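Local atomic coordinates of NanU sialic acid binding protein (Bacteroides fragilis, PDB entry 4L7T), a protein that binds sialic acid with high affinity and, as a SusD-family protein of the outer membrane, probably hands it to a partner transporter. Residues W281-R284 with F285-N288; P291-A294 with Y295-T299; Y300-K303 with E304-F308. One frame throughout, in Å; residues are numbered along the deposited sequence.

Interaction 1 of 3, residues W281-R284 with F285-N288; sequences WDDR and FRQN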
# COMPACT_ATOMS: atom_id res chain seq x y z
N TRP A 281 -6.97 -8.16 4.93
CA TRP A 281 -6.54 -7.51 6.16
C TRP A 281 -6.99 -8.26 7.42
O TRP A 281 -7.21 -7.63 8.45
CB TRP A 281 -7.01 -6.03 6.23
CG TRP A 281 -6.53 -5.15 5.07
CD1 TRP A 281 -5.55 -5.44 4.13
CD2 TRP A 281 -6.98 -3.81 4.79
NE1 TRP A 281 -5.44 -4.38 3.25
CE2 TRP A 281 -6.28 -3.37 3.63
CE3 TRP A 281 -7.93 -2.94 5.39
CZ2 TRP A 281 -6.52 -2.09 3.04
CZ3 TRP A 281 -8.17 -1.69 4.82
CH2 TRP A 281 -7.44 -1.26 3.68
N ASP A 282 -7.04 -9.59 7.34
CA ASP A 282 -7.50 -10.42 8.51
C ASP A 282 -8.83 -9.89 9.08
O ASP A 282 -9.00 -9.87 10.31
CB ASP A 282 -6.43 -10.53 9.59
CG ASP A 282 -6.63 -11.77 10.50
OD1 ASP A 282 -7.41 -12.64 10.11
OD2 ASP A 282 -5.96 -11.83 11.57
N ASP A 283 -9.80 -9.59 8.19
CA ASP A 283 -11.14 -9.10 8.42
C ASP A 283 -11.17 -7.61 8.81
O ASP A 283 -12.26 -7.06 8.98
CB ASP A 283 -11.85 -9.94 9.53
CG ASP A 283 -13.29 -9.78 9.56
OD1 ASP A 283 -13.89 -9.83 8.50
OD2 ASP A 283 -13.84 -9.68 10.72
N ARG A 284 -10.02 -6.95 8.82
CA ARG A 284 -10.06 -5.52 9.18
C ARG A 284 -10.40 -4.54 8.06
O ARG A 284 -10.69 -3.37 8.29
CB ARG A 284 -8.81 -5.20 9.89
CG ARG A 284 -8.84 -5.92 11.22
CD ARG A 284 -7.54 -6.13 11.82
NE ARG A 284 -6.56 -6.83 10.97
CZ ARG A 284 -5.32 -7.11 11.40
NH1 ARG A 284 -4.97 -6.76 12.65
NH2 ARG A 284 -4.43 -7.74 10.63
N PHE A 285 -10.43 -4.99 6.80
CA PHE A 285 -11.08 -4.17 5.86
C PHE A 285 -12.61 -4.09 6.15
O PHE A 285 -13.24 -2.97 6.18
CB PHE A 285 -10.81 -4.70 4.39
CG PHE A 285 -11.57 -3.87 3.32
CD1 PHE A 285 -11.14 -2.60 2.92
CD2 PHE A 285 -12.75 -4.36 2.71
CE1 PHE A 285 -11.86 -1.85 1.94
CE2 PHE A 285 -13.48 -3.61 1.77
CZ PHE A 285 -13.02 -2.36 1.35
N ARG A 286 -13.25 -5.26 6.29
CA ARG A 286 -14.65 -5.26 6.62
C ARG A 286 -14.98 -4.44 7.88
O ARG A 286 -15.93 -3.68 7.88
CB ARG A 286 -15.12 -6.71 6.85
CG ARG A 286 -16.66 -6.84 6.82
CD ARG A 286 -17.20 -8.28 7.26
NE ARG A 286 -16.61 -8.71 8.51
CZ ARG A 286 -17.24 -8.47 9.68
NH1 ARG A 286 -18.38 -7.86 9.66
NH2 ARG A 286 -16.69 -8.81 10.83
N GLN A 287 -14.14 -4.62 8.90
CA GLN A 287 -14.37 -4.02 10.25
C GLN A 287 -14.10 -2.48 10.25
O GLN A 287 -14.47 -1.84 11.23
CB GLN A 287 -13.43 -4.66 11.24
CG GLN A 287 -13.82 -6.06 11.72
CD GLN A 287 -12.76 -6.62 12.67
OE1 GLN A 287 -12.50 -7.81 12.68
NE2 GLN A 287 -12.12 -5.74 13.44
N ASN A 288 -13.51 -1.88 9.19
CA ASN A 288 -13.20 -0.41 9.20
C ASN A 288 -13.78 0.42 8.07
O ASN A 288 -13.92 1.66 8.16
CB ASN A 288 -11.69 -0.18 9.22
CG ASN A 288 -11.08 -0.55 10.56
OD1 ASN A 288 -11.21 0.19 11.55
ND2 ASN A 288 -10.43 -1.72 10.62

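Interaction 2 of 3, residues P291-A294 with Y295-T299; sequences PQQA and YMTST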
# COMPACT_ATOMS: atom_id res chain seq x y z
N PRO A 291 -19.67 -0.44 5.07
CA PRO A 291 -20.86 -0.05 5.86
C PRO A 291 -21.67 -1.25 6.45
O PRO A 291 -21.56 -2.40 6.02
CB PRO A 291 -21.68 0.78 4.90
CG PRO A 291 -21.31 0.22 3.52
CD PRO A 291 -19.86 -0.18 3.62
N GLN A 292 -22.50 -0.91 7.44
CA GLN A 292 -23.23 -1.91 8.20
C GLN A 292 -24.54 -2.29 7.51
O GLN A 292 -25.27 -1.40 7.04
CB GLN A 292 -23.51 -1.27 9.61
CG GLN A 292 -24.12 -2.34 10.57
CD GLN A 292 -24.84 -1.71 11.73
OE1 GLN A 292 -24.51 -2.00 12.90
NE2 GLN A 292 -25.91 -1.00 11.43
N GLN A 293 -24.85 -3.58 7.44
CA GLN A 293 -26.07 -3.98 6.71
C GLN A 293 -27.30 -3.42 7.38
O GLN A 293 -28.20 -2.89 6.70
CB GLN A 293 -26.11 -5.52 6.60
CG GLN A 293 -27.31 -6.09 5.82
CD GLN A 293 -27.26 -7.59 5.83
OE1 GLN A 293 -27.46 -8.21 6.87
NE2 GLN A 293 -26.92 -8.19 4.67
N ALA A 294 -27.36 -3.48 8.71
CA ALA A 294 -28.55 -2.92 9.40
C ALA A 294 -28.95 -1.47 8.99
O ALA A 294 -30.07 -1.25 8.51
CB ALA A 294 -28.40 -3.05 10.93
N TYR A 295 -28.03 -0.47 9.10
CA TYR A 295 -28.46 0.89 8.70
C TYR A 295 -28.52 1.13 7.22
O TYR A 295 -29.24 2.02 6.73
CB TYR A 295 -27.74 2.07 9.45
CG TYR A 295 -26.22 2.13 9.18
CD1 TYR A 295 -25.74 2.36 7.89
CD2 TYR A 295 -25.31 1.96 10.21
CE1 TYR A 295 -24.32 2.41 7.63
CE2 TYR A 295 -23.94 2.01 9.97
CZ TYR A 295 -23.48 2.17 8.65
OH TYR A 295 -22.13 2.13 8.45
N MET A 296 -27.78 0.34 6.44
CA MET A 296 -27.84 0.52 4.98
C MET A 296 -29.25 0.11 4.55
O MET A 296 -29.94 0.85 3.84
CB MET A 296 -26.81 -0.36 4.25
CG MET A 296 -25.35 0.19 4.39
SD MET A 296 -25.12 1.81 3.48
CE MET A 296 -24.79 1.15 1.82
N THR A 297 -29.67 -1.07 5.01
CA THR A 297 -30.99 -1.56 4.51
C THR A 297 -32.18 -0.78 5.10
O THR A 297 -33.20 -0.56 4.40
CB THR A 297 -31.09 -3.08 4.61
OG1 THR A 297 -30.91 -3.48 5.97
CG2 THR A 297 -29.97 -3.71 3.83
N SER A 298 -32.02 -0.25 6.31
CA SER A 298 -33.14 0.45 7.01
C SER A 298 -33.28 1.93 6.63
O SER A 298 -34.36 2.48 6.57
CB SER A 298 -32.99 0.28 8.54
OG SER A 298 -31.90 1.08 9.02
N THR A 299 -32.18 2.57 6.28
CA THR A 299 -32.23 4.03 6.24
C THR A 299 -31.82 4.68 4.96
O THR A 299 -32.32 5.77 4.62
CB THR A 299 -31.32 4.56 7.38
OG1 THR A 299 -31.68 3.91 8.61
CG2 THR A 299 -31.44 6.07 7.51

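Interaction 3 of 3, residues Y300-K303 with E304-F308; sequences YCNK and EGVSF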
# COMPACT_ATOMS: atom_id res chain seq x y z
N TYR A 300 -30.84 4.07 4.25
CA TYR A 300 -30.19 4.76 3.12
C TYR A 300 -30.61 4.27 1.70
O TYR A 300 -31.19 3.19 1.53
CB TYR A 300 -28.64 4.70 3.31
CG TYR A 300 -28.23 5.48 4.59
CD1 TYR A 300 -28.32 6.84 4.64
CD2 TYR A 300 -27.80 4.77 5.73
CE1 TYR A 300 -28.02 7.57 5.86
CE2 TYR A 300 -27.48 5.44 6.93
CZ TYR A 300 -27.61 6.83 6.97
OH TYR A 300 -27.27 7.49 8.13
N CYS A 301 -30.31 5.07 0.68
CA CYS A 301 -30.74 4.67 -0.66
C CYS A 301 -29.68 5.13 -1.69
O CYS A 301 -28.76 5.89 -1.34
CB CYS A 301 -32.10 5.29 -0.96
SG CYS A 301 -32.05 7.15 -1.01
N ASN A 302 -29.80 4.67 -2.93
CA ASN A 302 -28.92 5.18 -3.98
C ASN A 302 -29.41 6.51 -4.52
O ASN A 302 -30.34 7.06 -3.99
CB ASN A 302 -28.72 4.16 -5.12
CG ASN A 302 -30.00 3.87 -5.95
OD1 ASN A 302 -31.00 4.59 -5.86
ND2 ASN A 302 -29.94 2.83 -6.79
N LYS A 303 -28.77 7.00 -5.58
CA LYS A 303 -29.14 8.35 -6.06
C LYS A 303 -30.57 8.43 -6.64
O LYS A 303 -31.13 9.52 -6.70
CB LYS A 303 -28.15 8.84 -7.09
CG LYS A 303 -28.42 10.27 -7.50
CD LYS A 303 -27.27 10.93 -8.31
CE LYS A 303 -27.46 12.47 -8.37
NZ LYS A 303 -27.03 13.10 -9.68
N GLU A 304 -31.11 7.28 -7.03
CA GLU A 304 -32.44 7.19 -7.69
C GLU A 304 -33.56 6.98 -6.64
O GLU A 304 -34.76 6.87 -6.96
CB GLU A 304 -32.42 6.02 -8.69
CG GLU A 304 -31.55 6.14 -10.01
CD GLU A 304 -30.03 6.23 -9.79
OE1 GLU A 304 -29.46 5.36 -9.07
OE2 GLU A 304 -29.41 7.17 -10.36
N GLY A 305 -33.18 6.92 -5.36
CA GLY A 305 -34.16 6.78 -4.30
C GLY A 305 -34.49 5.35 -3.94
O GLY A 305 -35.42 5.12 -3.18
N VAL A 306 -33.71 4.38 -4.47
CA VAL A 306 -33.96 2.97 -4.26
C VAL A 306 -33.23 2.50 -2.98
O VAL A 306 -32.02 2.70 -2.84
CB VAL A 306 -33.44 2.15 -5.46
CG1 VAL A 306 -33.78 0.67 -5.26
CG2 VAL A 306 -33.95 2.76 -6.80
N SER A 307 -33.99 1.95 -2.03
CA SER A 307 -33.38 1.51 -0.77
C SER A 307 -32.29 0.47 -1.03
O SER A 307 -32.42 -0.36 -1.92
CB SER A 307 -34.45 0.95 0.14
OG SER A 307 -33.89 0.07 1.12
N PHE A 308 -31.19 0.54 -0.28
CA PHE A 308 -30.17 -0.51 -0.44
C PHE A 308 -30.66 -1.92 -0.04
O PHE A 308 -29.98 -2.91 -0.29
CB PHE A 308 -28.86 -0.14 0.33
CG PHE A 308 -28.13 1.04 -0.27
CD1 PHE A 308 -27.56 0.96 -1.55
CD2 PHE A 308 -27.99 2.23 0.45
CE1 PHE A 308 -26.90 2.05 -2.11
CE2 PHE A 308 -27.32 3.32 -0.08
CZ PHE A 308 -26.75 3.24 -1.36
O HOH W 1 -33.14 1.90 3.11
O HOH W 2 -31.37 2.62 -9.40

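Interaction 1 of 3, residues W281-R284 with F285-N288
At the start of helix 284-289, the loop residues Trp-281 and Asp-283 fold onto the first turn and meet Phe-285, Arg-286 and Gln-287. Asp-283 makes the salt bridge. Its carboxylate is gripped side-on by the Arg-286 guanidinium: NE reaches OD1 of Asp-283 at 2.9 Å, almost straight at 171°, while NH2 reaches OD2 at 3.0 Å. OD2 uses its syn lone pair; NE meets OD1 on the syn side but out of the carboxylate plane. The carboxylate and guanidinium planes are inclined by 23°, nearly coplanar. CG anti to the backbone N (chi1 -164°) brings the Asp-283 carboxylate to this pairing. The carbonyl of the same residue takes the backbone N-H of Gln-287, N to O 3.1 Å.

One step along, Asn-288 turns its amide back on the chain, and ND2 donates to Arg-284 O at 2.9 Å, on a lone pair in the carbonyl plane. Trp-281 O is held from opposite faces by NE and N of Arg-284, the NE bond being 2.7 Å long. On the apolar side is a T-shaped (edge-to-face) pair, the edge of Phe-285 toward the face of the Trp-281 six-membered ring, centroids 5.5 Å apart; Phe-55 stacks on the same tryptophan. The two-point bridge should fix the rotation of the Arg-286 guanidinium, whose NH1 also bonds Asn-317 O, and the carboxylate probably stabilises its positive charge.

Interaction 2 of 3, residues P291-A294 with Y295-T299
Tyr-295 holds CG between its backbone N and carbonyl carbon (chi1 63°), which folds the ring back along the chain onto Gln-292 and Pro-291. Gln-292 CB sits over one ring face, a CH-pi contact 3.8 Å from CB to the Tyr-295 centroid, and the phenol OH receives a weak bond from Gln-292 N at 3.2 Å. The firmer polar partner of that hydroxyl is Glu-73. Met-296, bent at chi2 and chi3, curls its chain against the proline: CG of Met-296 lies 3.8 Å from CB of Pro-291, and Phe-362 of strand 356-363 touches both residues.

Along the helix, Gln-292 O accepts Met-296 N at 3.1 Å. Gln-293 O is doubly engaged by Thr-297, through N at 2.9 Å and through OG1 at 2.9 Å, the hydroxyl coming from above the carbonyl plane. Ala-294 O takes Ser-298 N at 3.1 Å. The polar end of Gln-293 turns elsewhere, with NE2 bonded to Gly-314 O.

Gln-292 occupies the N-cap position, and these i to i+4 bonds mark the opening turns of an alpha-helix, here helix 293-299, with Met-296 on its buried side and Pro-291, just before the cap, packed against it.

Interaction 3 of 3, residues Y300-K303 with E304-F308
Asn-302 OD1 takes two backbone N-H groups, Glu-304 N at 2.9 Å and Val-306 N at 3.1 Å, which arrive from opposite faces of the amide plane. CG between its own backbone N and carbonyl carbon (chi1 66°) brings the amide over the following turn. The Asn-302 carbonyl then receives Gly-305 N at 3.2 Å, closing a type I turn. Gly-305 has left-handed backbone angles (phi 91°, psi 10°) as the chain leaves the turn. At the outer end of the amide, a water accepts from Asn-302 ND2 and gives a weak bond to Glu-304 OE1.

Beyond the turn the two chain segments run back side by side. Asn-302 N donates to Val-306 O at 3.0 Å, Phe-308 N donates to Tyr-300 O at 3.2 Å, and between these bonds Cys-301 and Ser-307 form a non-hydrogen-bonded antiparallel pair. Another water joins Tyr-300 O to Ser-307 OG, which is also bonded to Lys-309 N. The Phe-308 ring lies across the backbone: Asn-302 N is above one face near the rim, while Tyr-300 CB approaches in the ring plane, 3.8 Å from CD2 of Phe-308. Tyr-300 itself meets Phe-70 edge-to-face. This is the type I turn plus G1 bulge of a tight hairpin, paired by one short bridge; the backbone bond closes the turn, and the asparagine side chain braces it through an Asx turn.

Overall arrangement
The three contacts follow one another along residues 281-308, all within the SusD-family part. Interaction 1 opens helix 284-289, interaction 2 builds helix 293-299, and interaction 3 is the loop that follows. Centres of interactions 1 and 2 lie about 18 Å apart, those of 2 and 3 about 11 Å. Interactions 2 and 3 touch, Met-296 CE lying 3.6 Å from Phe-308 CD2, whereas 1 and 3 stay about 14 Å apart at their nearest atoms. Asn-317 bonds to both Arg-286 and Gln-293, and Phe-70 meets both Tyr-295 and Tyr-300. The distance from the chain's centre grows from about 15 Å to about 32 Å, where the Cys-301 backbone bonds that of Tyr-348 in strand 344-350.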